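Local coordinates for ribosome hibernation protein YHBH (Vibrio cholerae serotype O1, PDB 4HEI) that probably binds the small ribosomal subunit to inhibit translation in stationary phase, associating with 100S dimers of 70S ribosomes, at residues A[6-12]-A[40-44]; A[15-20]-A[70-75]; A[33-39]-A[51-57]. All coordinates share one frame; numbering follows the deposited sequence.

How the contacts relate
Contact 1 and contact 3 share strand 34-44: in contact 1 its far end pairs in parallel with strand 2-8, and in contact 3 its first half pairs antiparallel with strand 47-56. Contact 2 instead joins the two helices, 14-27 and 70-91, that cover one face of that sheet. Contact 1 lies at the surface, whereas contacts 2 and 3 are partly buried. The chemistry follows: backbone hydrogen bonds dominate the two strand pairings, while the helices meet mainly through side chains, chiefly two tyrosines. I10 CD1 touches M70 CE between contacts 1 and 2, and V20 packs on V39 between contacts 2 and 3.

Contact 1: A[6-12]-A[40-44]; sequences QGHHIDL and ILRVE
Q6, G7 and H8 run alongside I40, L41 and R42 as paired parallel strands, whose short axes diverge by 10° and approach to 4.7 Å. This is the strand pairing of a beta-alpha-beta unit in which helix 14-27 makes the crossover. L41 is held through both of its backbone polar groups: its N donates to Q6 O at 2.9 Å, and its O accepts from H8 N at 3.0 Å. Beyond it the ladder loosens: the V43 N to H8 O bond is weak, at 3.4 Å. H9, with positive phi and psi, turns the chain back, bringing I10 and L12 to L41 and V43. I10 follows with CG1 anti to its backbone N (chi1 -174°), an orientation that sets CG2 3.5 Å from L41 O, while its CB rests 4.0 Å from V43 CG2, the two side chains crossing at about a right angle. On the face carrying H8 and R42, the two CB atoms lie 3.7 Å apart. From there the extended arginine leads away from strand 2-8, its NE forming a salt bridge with E51 on strand 47-56; NH1 makes a long one with E44. The H8 and H9 rings meet, H8 NE2 standing over the centre of the H9 ring. On the face that L41 turns to helices 14-27 and 70-91, L12 CD1 lies 3.8 Å from L41 CD1.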
loop_
_atom_site.group_PDB
_atom_site.type_symbol
_atom_site.label_atom_id
_atom_site.label_comp_id
_atom_site.label_asym_id
_atom_site.label_seq_id
_atom_site.Cartn_x
_atom_site.Cartn_y
_atom_site.Cartn_z
ATOM N N GLN A 6 5.069 8.646 1.205
ATOM C CA GLN A 6 4.945 10.090 1.074
ATOM C C GLN A 6 3.549 10.542 1.480
ATOM O O GLN A 6 2.571 9.816 1.309
ATOM C CB GLN A 6 5.214 10.523 -0.367
ATOM C CG GLN A 6 6.633 10.290 -0.843
ATOM C CD GLN A 6 7.644 11.062 -0.026
ATOM O OE1 GLN A 6 7.473 12.256 0.214
ATOM N NE2 GLN A 6 8.709 10.387 0.399
ATOM N N GLY A 7 3.468 11.754 2.021
ATOM C CA GLY A 7 2.185 12.296 2.420
ATOM C C GLY A 7 1.894 13.559 1.634
ATOM O O GLY A 7 2.817 14.228 1.170
ATOM N N HIS A 8 0.615 13.874 1.467
ATOM C CA HIS A 8 0.202 15.079 0.751
ATOM C C HIS A 8 -1.039 15.657 1.426
ATOM O O HIS A 8 -2.069 14.990 1.520
ATOM C CB HIS A 8 -0.114 14.760 -0.710
ATOM C CG HIS A 8 -0.580 15.945 -1.498
ATOM N ND1 HIS A 8 0.275 16.942 -1.915
ATOM C CD2 HIS A 8 -1.815 16.306 -1.919
ATOM C CE1 HIS A 8 -0.414 17.867 -2.559
ATOM N NE2 HIS A 8 -1.684 17.505 -2.576
ATOM N N HIS A 9 -0.934 16.899 1.887
ATOM C CA HIS A 9 -2.042 17.564 2.566
ATOM C C HIS A 9 -2.498 16.728 3.752
ATOM O O HIS A 9 -3.688 16.501 3.943
ATOM C CB HIS A 9 -3.217 17.776 1.606
ATOM C CG HIS A 9 -2.948 18.785 0.532
ATOM N ND1 HIS A 9 -3.897 19.148 -0.401
ATOM C CD2 HIS A 9 -1.843 19.514 0.247
ATOM C CE1 HIS A 9 -3.388 20.058 -1.213
ATOM N NE2 HIS A 9 -2.143 20.299 -0.841
ATOM N N ILE A 10 -1.540 16.267 4.544
ATOM C CA ILE A 10 -1.851 15.441 5.699
ATOM C C ILE A 10 -0.713 15.469 6.708
ATOM O O ILE A 10 0.437 15.752 6.364
ATOM C CB ILE A 10 -2.087 13.974 5.273
ATOM C CG1 ILE A 10 -2.560 13.143 6.472
ATOM C CG2 ILE A 10 -0.797 13.385 4.708
ATOM C CD1 ILE A 10 -2.796 11.679 6.146
ATOM N N ASP A 11 -1.042 15.181 7.962
ATOM C CA ASP A 11 -0.028 15.140 9.000
ATOM C C ASP A 11 0.467 13.705 9.063
ATOM O O ASP A 11 -0.068 12.889 9.812
ATOM C CB ASP A 11 -0.613 15.555 10.353
ATOM C CG ASP A 11 0.375 15.373 11.492
ATOM O OD1 ASP A 11 1.594 15.433 11.232
ATOM O OD2 ASP A 11 -0.065 15.183 12.645
ATOM N N LEU A 12 1.469 13.397 8.247
ATOM C CA LEU A 12 2.043 12.056 8.208
ATOM C C LEU A 12 2.740 11.781 9.542
ATOM O O LEU A 12 3.741 12.415 9.868
ATOM C CB LEU A 12 3.043 11.957 7.051
ATOM C CG LEU A 12 3.626 10.589 6.689
ATOM C CD1 LEU A 12 2.510 9.634 6.288
ATOM C CD2 LEU A 12 4.612 10.758 5.539
ATOM N N ILE A 40 1.410 6.508 -1.054
ATOM C CA ILE A 40 1.054 7.907 -0.898
ATOM C C ILE A 40 -0.222 7.992 -0.074
ATOM O O ILE A 40 -1.231 7.359 -0.398
ATOM C CB ILE A 40 0.811 8.605 -2.255
ATOM C CG1 ILE A 40 2.105 8.651 -3.067
ATOM C CG2 ILE A 40 0.323 10.030 -2.027
ATOM C CD1 ILE A 40 1.961 9.391 -4.378
ATOM N N LEU A 41 -0.162 8.778 0.996
ATOM C CA LEU A 41 -1.303 8.984 1.877
ATOM C C LEU A 41 -1.681 10.452 1.721
ATOM O O LEU A 41 -0.836 11.329 1.859
ATOM C CB LEU A 41 -0.920 8.693 3.330
ATOM C CG LEU A 41 -0.306 7.307 3.585
ATOM C CD1 LEU A 41 -0.113 7.101 5.074
ATOM C CD2 LEU A 41 -1.203 6.228 3.015
ATOM N N ARG A 42 -2.940 10.713 1.401
ATOM C CA ARG A 42 -3.362 12.090 1.229
ATOM C C ARG A 42 -4.822 12.290 1.572
ATOM O O ARG A 42 -5.588 11.334 1.699
ATOM C CB ARG A 42 -3.098 12.552 -0.207
ATOM C CG ARG A 42 -3.863 11.772 -1.263
ATOM C CD ARG A 42 -3.524 12.260 -2.669
ATOM N NE ARG A 42 -4.158 11.429 -3.693
ATOM C CZ ARG A 42 -5.316 11.706 -4.286
ATOM N NH1 ARG A 42 -5.986 12.810 -3.979
ATOM N NH2 ARG A 42 -5.820 10.859 -5.173
ATOM N N VAL A 43 -5.199 13.554 1.716
ATOM C CA VAL A 43 -6.563 13.907 2.060
ATOM C C VAL A 43 -7.187 14.788 0.989
ATOM O O VAL A 43 -6.580 15.752 0.533
ATOM C CB VAL A 43 -6.607 14.658 3.413
ATOM C CG1 VAL A 43 -8.032 15.028 3.761
ATOM C CG2 VAL A 43 -5.998 13.793 4.506
ATOM N N GLU A 44 -8.392 14.417 0.577
ATOM C CA GLU A 44 -9.157 15.155 -0.420
ATOM C C GLU A 44 -10.485 15.403 0.280
ATOM O O GLU A 44 -11.295 14.492 0.414
ATOM C CB GLU A 44 -9.355 14.299 -1.670
ATOM C CG GLU A 44 -10.281 14.899 -2.711
ATOM C CD GLU A 44 -10.388 14.032 -3.952
ATOM O OE1 GLU A 44 -9.393 13.941 -4.704
ATOM O OE2 GLU A 44 -11.463 13.431 -4.169
#

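Contact 2: A[15-20]-A[70-75]; sequences SMQDYV and MYAAID
Y19 and Y71 meet in a T-shaped (edge-to-face) stack between two helical segments that run in nearly the same direction, with a crossing angle of -18° and axes 11.0 Å apart at closest approach. Y71 presents its edge and Y19 its face: the planes stand 71° apart, and Y71 CD1 lies over the rim of the Y19 ring, 3.7 Å from Y19 CD2. Having CG anti to the backbone N (chi1 -173°), Y19 projects across the gap between the helices, and its phenol reaches beyond the Y71 ring toward the next turn of helix 70-91.

Apolar contacts continue from the ring pair toward the sheet. I74 and Y19 run antiparallel past one another, I74 CG2 3.9 Å from Y19 CE2, and the other branch of I74 carries CD1 to V20 CG2. M16 passes at about a right angle to Y71, its CG 3.8 Å from Y71 CZ, while its sulfur rests 4.1 Å from M70 CG. M16, M70 and I74 all also touch L41 of strand 34-44. The contact thus belongs to the helical layer of the beta-alpha-beta-beta-beta-alpha fold, similar to that of YfiA, in which both helices pack on one face of the four-stranded sheet.

Polar interactions sit at the two hydroxyl ends of the tyrosine pair. S15 OG and Y71 OH share a hydrogen bond of 2.7 Å, which ties the start of helix 14-27 to the tip of the aromatic side chain. At the other end, the D75 carboxylate lies at the edge of the Y19 ring, with its plane nearly perpendicular to that ring; the separation modelled there is doubtful. D75 OD1 forms a salt bridge with K23, one turn beyond Y19 on helix 14-27.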
loop_
_atom_site.group_PDB
_atom_site.type_symbol
_atom_site.label_atom_id
_atom_site.label_comp_id
_atom_site.label_asym_id
_atom_site.label_seq_id
_atom_site.Cartn_x
_atom_site.Cartn_y
_atom_site.Cartn_z
ATOM N N SER A 15 3.203 6.794 13.424
ATOM C CA SER A 15 2.278 5.684 13.615
ATOM C C SER A 15 1.787 5.194 12.258
ATOM O O SER A 15 1.697 3.991 12.026
ATOM C CB SER A 15 1.082 6.109 14.470
ATOM O OG SER A 15 0.131 5.059 14.546
ATOM N N MET A 16 1.456 6.126 11.368
ATOM C CA MET A 16 0.996 5.755 10.038
ATOM C C MET A 16 2.102 4.993 9.329
ATOM O O MET A 16 1.874 3.917 8.778
ATOM C CB MET A 16 0.633 6.995 9.213
ATOM C CG MET A 16 -0.808 7.440 9.354
ATOM S SD MET A 16 -1.101 8.988 8.473
ATOM C CE MET A 16 -1.171 10.125 9.835
ATOM N N GLN A 17 3.304 5.554 9.346
ATOM C CA GLN A 17 4.425 4.906 8.691
ATOM C C GLN A 17 4.709 3.545 9.306
ATOM O O GLN A 17 4.923 2.572 8.582
ATOM C CB GLN A 17 5.660 5.809 8.740
ATOM C CG GLN A 17 5.498 7.037 7.854
ATOM C CD GLN A 17 6.769 7.846 7.709
ATOM O OE1 GLN A 17 7.112 8.649 8.573
ATOM N NE2 GLN A 17 7.481 7.630 6.611
ATOM N N ASP A 18 4.693 3.468 10.634
ATOM C CA ASP A 18 4.933 2.194 11.309
ATOM C C ASP A 18 3.872 1.180 10.890
ATOM O O ASP A 18 4.182 0.020 10.598
ATOM C CB ASP A 18 4.897 2.361 12.833
ATOM C CG ASP A 18 6.081 3.150 13.366
ATOM O OD1 ASP A 18 7.121 3.206 12.681
ATOM O OD2 ASP A 18 5.978 3.702 14.482
ATOM N N TYR A 19 2.621 1.624 10.859
ATOM C CA TYR A 19 1.518 0.755 10.476
ATOM C C TYR A 19 1.697 0.256 9.048
ATOM O O TYR A 19 1.535 -0.933 8.773
ATOM C CB TYR A 19 0.186 1.505 10.597
ATOM C CG TYR A 19 -1.020 0.627 10.385
ATOM C CD1 TYR A 19 -1.359 -0.354 11.313
ATOM C CD2 TYR A 19 -1.816 0.765 9.250
ATOM C CE1 TYR A 19 -2.459 -1.175 11.116
ATOM C CE2 TYR A 19 -2.915 -0.052 9.043
ATOM C CZ TYR A 19 -3.230 -1.019 9.981
ATOM O OH TYR A 19 -4.314 -1.832 9.783
ATOM N N VAL A 20 2.019 1.168 8.137
ATOM C CA VAL A 20 2.222 0.789 6.743
ATOM C C VAL A 20 3.321 -0.261 6.658
ATOM O O VAL A 20 3.161 -1.285 5.995
ATOM C CB VAL A 20 2.615 1.996 5.880
ATOM C CG1 VAL A 20 3.013 1.527 4.479
ATOM C CG2 VAL A 20 1.433 2.976 5.790
ATOM N N MET A 70 -7.935 7.131 7.883
ATOM C CA MET A 70 -6.740 6.740 7.132
ATOM C C MET A 70 -6.257 5.315 7.380
ATOM O O MET A 70 -5.857 4.620 6.452
ATOM C CB MET A 70 -5.599 7.724 7.404
ATOM C CG MET A 70 -4.341 7.469 6.572
ATOM S SD MET A 70 -4.663 7.491 4.785
ATOM C CE MET A 70 -4.674 9.232 4.487
ATOM N N TYR A 71 -6.295 4.863 8.626
ATOM C CA TYR A 71 -5.846 3.511 8.915
ATOM C C TYR A 71 -6.763 2.496 8.254
ATOM O O TYR A 71 -6.311 1.457 7.773
ATOM C CB TYR A 71 -5.771 3.300 10.427
ATOM C CG TYR A 71 -4.628 4.062 11.058
ATOM C CD1 TYR A 71 -3.356 3.502 11.150
ATOM C CD2 TYR A 71 -4.813 5.358 11.531
ATOM C CE1 TYR A 71 -2.296 4.206 11.698
ATOM C CE2 TYR A 71 -3.758 6.078 12.084
ATOM C CZ TYR A 71 -2.503 5.498 12.166
ATOM O OH TYR A 71 -1.463 6.204 12.713
ATOM N N ALA A 72 -8.057 2.801 8.213
ATOM C CA ALA A 72 -9.022 1.918 7.572
ATOM C C ALA A 72 -8.765 1.957 6.063
ATOM O O ALA A 72 -8.929 0.956 5.366
ATOM C CB ALA A 72 -10.442 2.381 7.876
ATOM N N ALA A 73 -8.370 3.124 5.566
ATOM C CA ALA A 73 -8.074 3.277 4.142
ATOM C C ALA A 73 -6.895 2.374 3.780
ATOM O O ALA A 73 -6.920 1.672 2.768
ATOM C CB ALA A 73 -7.738 4.734 3.828
ATOM N N ILE A 74 -5.865 2.391 4.620
ATOM C CA ILE A 74 -4.690 1.566 4.383
ATOM C C ILE A 74 -5.053 0.086 4.402
ATOM O O ILE A 74 -4.567 -0.684 3.580
ATOM C CB ILE A 74 -3.595 1.859 5.429
ATOM C CG1 ILE A 74 -3.093 3.295 5.242
ATOM C CG2 ILE A 74 -2.443 0.869 5.284
ATOM C CD1 ILE A 74 -2.279 3.812 6.405
ATOM N N ASP A 75 -5.904 -0.323 5.339
ATOM C CA ASP A 75 -6.304 -1.725 5.396
ATOM C C ASP A 75 -7.031 -2.131 4.133
ATOM O O ASP A 75 -6.834 -3.232 3.626
ATOM C CB ASP A 75 -7.212 -1.988 6.593
ATOM C CG ASP A 75 -6.469 -1.944 7.892
ATOM O OD1 ASP A 75 -5.475 -2.688 8.017
ATOM O OD2 ASP A 75 -6.877 -1.172 8.782
#

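Contact 3: A[33-39]-A[51-57]; sequences HINHVQV and EATLHVN. With 3CO (cobalt (III) ion), chain D.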
loop_
_atom_site.group_PDB
_atom_site.type_symbol
_atom_site.label_atom_id
_atom_site.label_comp_id
_atom_site.label_asym_id
_atom_site.label_seq_id
_atom_site.Cartn_x
_atom_site.Cartn_y
_atom_site.Cartn_z
ATOM N N HIS A 33 8.632 -11.444 -4.425
ATOM C CA HIS A 33 9.272 -10.803 -5.564
ATOM C C HIS A 33 8.972 -9.305 -5.649
ATOM O O HIS A 33 9.002 -8.708 -6.722
ATOM C CB HIS A 33 8.848 -11.503 -6.851
ATOM C CG HIS A 33 9.187 -12.960 -6.876
ATOM N ND1 HIS A 33 10.458 -13.431 -6.630
ATOM C CD2 HIS A 33 8.423 -14.050 -7.128
ATOM C CE1 HIS A 33 10.464 -14.748 -6.732
ATOM N NE2 HIS A 33 9.242 -15.149 -7.033
ATOM N N ILE A 34 8.684 -8.713 -4.496
ATOM C CA ILE A 34 8.384 -7.292 -4.375
ATOM C C ILE A 34 9.674 -6.485 -4.274
ATOM O O ILE A 34 10.422 -6.613 -3.304
ATOM C CB ILE A 34 7.538 -7.014 -3.109
ATOM C CG1 ILE A 34 6.186 -7.723 -3.213
ATOM C CG2 ILE A 34 7.350 -5.509 -2.932
ATOM C CD1 ILE A 34 5.344 -7.638 -1.953
ATOM N N ASN A 35 9.932 -5.651 -5.275
ATOM C CA ASN A 35 11.128 -4.826 -5.281
ATOM C C ASN A 35 10.812 -3.452 -4.697
ATOM O O ASN A 35 10.711 -3.305 -3.479
ATOM C CB ASN A 35 11.669 -4.723 -6.706
ATOM C CG ASN A 35 11.950 -6.090 -7.309
ATOM O OD1 ASN A 35 12.595 -6.929 -6.681
ATOM N ND2 ASN A 35 11.460 -6.323 -8.522
ATOM N N HIS A 36 10.641 -2.444 -5.541
ATOM C CA HIS A 36 10.324 -1.123 -5.019
ATOM C C HIS A 36 8.843 -0.970 -4.709
ATOM O O HIS A 36 7.984 -1.526 -5.396
ATOM C CB HIS A 36 10.758 -0.022 -5.992
ATOM C CG HIS A 36 12.176 0.425 -5.807
ATOM N ND1 HIS A 36 13.252 -0.269 -6.321
ATOM C CD2 HIS A 36 12.696 1.486 -5.144
ATOM C CE1 HIS A 36 14.372 0.348 -5.985
ATOM N NE2 HIS A 36 14.062 1.415 -5.270
ATOM N N VAL A 37 8.554 -0.217 -3.656
ATOM C CA VAL A 37 7.180 0.040 -3.249
ATOM C C VAL A 37 6.999 1.525 -2.964
ATOM O O VAL A 37 7.819 2.139 -2.281
ATOM C CB VAL A 37 6.809 -0.733 -1.962
ATOM C CG1 VAL A 37 5.408 -0.342 -1.504
ATOM C CG2 VAL A 37 6.898 -2.238 -2.204
ATOM N N GLN A 38 5.932 2.105 -3.506
ATOM C CA GLN A 38 5.630 3.505 -3.252
ATOM C C GLN A 38 4.250 3.569 -2.620
ATOM O O GLN A 38 3.334 2.872 -3.045
ATOM C CB GLN A 38 5.603 4.328 -4.534
ATOM C CG GLN A 38 5.180 5.777 -4.315
ATOM C CD GLN A 38 6.203 6.577 -3.510
ATOM O OE1 GLN A 38 7.396 6.567 -3.826
ATOM N NE2 GLN A 38 5.738 7.283 -2.482
ATOM N N VAL A 39 4.113 4.401 -1.600
ATOM C CA VAL A 39 2.844 4.574 -0.930
ATOM C C VAL A 39 2.626 6.064 -0.765
ATOM O O VAL A 39 3.548 6.798 -0.416
ATOM C CB VAL A 39 2.829 3.905 0.479
ATOM C CG1 VAL A 39 1.509 4.229 1.201
ATOM C CG2 VAL A 39 2.972 2.398 0.334
ATOM N N GLU A 51 -2.671 5.327 -1.490
ATOM C CA GLU A 51 -2.269 4.873 -2.812
ATOM C C GLU A 51 -1.008 4.032 -2.707
ATOM O O GLU A 51 -0.149 4.287 -1.852
ATOM C CB GLU A 51 -1.951 6.066 -3.720
ATOM C CG GLU A 51 -3.058 7.105 -3.883
ATOM C CD GLU A 51 -2.635 8.257 -4.781
ATOM O OE1 GLU A 51 -3.465 9.157 -5.039
ATOM O OE2 GLU A 51 -1.468 8.269 -5.231
ATOM N N ALA A 52 -0.883 3.040 -3.581
ATOM C CA ALA A 52 0.313 2.204 -3.589
ATOM C C ALA A 52 0.622 1.612 -4.957
ATOM O O ALA A 52 -0.282 1.260 -5.730
ATOM C CB ALA A 52 0.186 1.074 -2.556
ATOM N N THR A 53 1.912 1.517 -5.253
ATOM C CA THR A 53 2.387 0.922 -6.485
ATOM C C THR A 53 3.482 -0.039 -6.064
ATOM O O THR A 53 4.456 0.365 -5.419
ATOM C CB THR A 53 2.997 1.966 -7.453
ATOM O OG1 THR A 53 2.037 2.994 -7.722
ATOM C CG2 THR A 53 3.381 1.301 -8.771
ATOM N N LEU A 54 3.302 -1.310 -6.390
ATOM C CA LEU A 54 4.291 -2.321 -6.056
ATOM C C LEU A 54 4.962 -2.776 -7.349
ATOM O O LEU A 54 4.291 -3.140 -8.320
ATOM C CB LEU A 54 3.630 -3.523 -5.379
ATOM C CG LEU A 54 2.627 -3.320 -4.238
ATOM C CD1 LEU A 54 2.372 -4.664 -3.560
ATOM C CD2 LEU A 54 3.147 -2.312 -3.240
ATOM N N HIS A 55 6.285 -2.732 -7.364
ATOM C CA HIS A 55 7.041 -3.154 -8.530
ATOM C C HIS A 55 7.565 -4.551 -8.241
ATOM O O HIS A 55 8.470 -4.735 -7.426
ATOM C CB HIS A 55 8.171 -2.163 -8.776
ATOM C CG HIS A 55 7.694 -0.758 -9.010
ATOM N ND1 HIS A 55 7.538 -0.221 -10.271
ATOM C CD2 HIS A 55 7.288 0.198 -8.141
ATOM C CE1 HIS A 55 7.055 1.006 -10.168
ATOM N NE2 HIS A 55 6.894 1.284 -8.886
ATOM N N VAL A 56 6.965 -5.530 -8.906
ATOM C CA VAL A 56 7.323 -6.931 -8.731
ATOM C C VAL A 56 7.987 -7.456 -9.999
ATOM O O VAL A 56 8.052 -6.757 -11.011
ATOM C CB VAL A 56 6.068 -7.781 -8.427
ATOM C CG1 VAL A 56 5.346 -7.229 -7.206
ATOM C CG2 VAL A 56 5.134 -7.779 -9.627
ATOM N N ASN A 57 8.482 -8.687 -9.947
ATOM C CA ASN A 57 9.141 -9.267 -11.107
ATOM C C ASN A 57 8.287 -9.248 -12.373
ATOM O O ASN A 57 7.272 -9.940 -12.474
ATOM C CB ASN A 57 9.600 -10.694 -10.791
ATOM C CG ASN A 57 10.931 -10.727 -10.051
ATOM O OD1 ASN A 57 11.100 -10.072 -9.021
ATOM N ND2 ASN A 57 11.882 -11.490 -10.579
HETATM CO CO 3CO D . 8.428 -0.492 -12.059
#
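H55 lies across from N35 and H36 in the antiparallel hairpin of strands 34-44 and 47-56, where a beta bulge sets two residues against one. Its backbone O accepts from N35 N at 2.8 Å, whereas its N donates to H36 O at 2.9 Å and 164°. From this doubly bonded backbone the side chain starts at CB, 3.4 Å from H36 O. CG, anti to the carbonyl carbon (chi1 -59°), keeps the ring near that atom: H36 O lies in the ring plane at its edge, 3.3 Å from H55 CD2. The other ring edge turns to the metal: H55 ND1 binds a cobalt(III) ion at 2.0 Å, CE1 next to it stays near the metal, and NE2 points away. E60 of strand 59-67 also touches this side chain.

Further along, Q38 and T53 form a hydrogen-bonded pair with bonds in both directions, their side chains on one face of the sheet. V37, V39, A52 and L54 point to the other face, toward helices 14-27 and 70-91, with F24 packed on V37, V39 and L54. V37 and L54 run alongside each other in the same sense and meet tightly at V37 CG1 and L54 CD2, 3.5 Å apart.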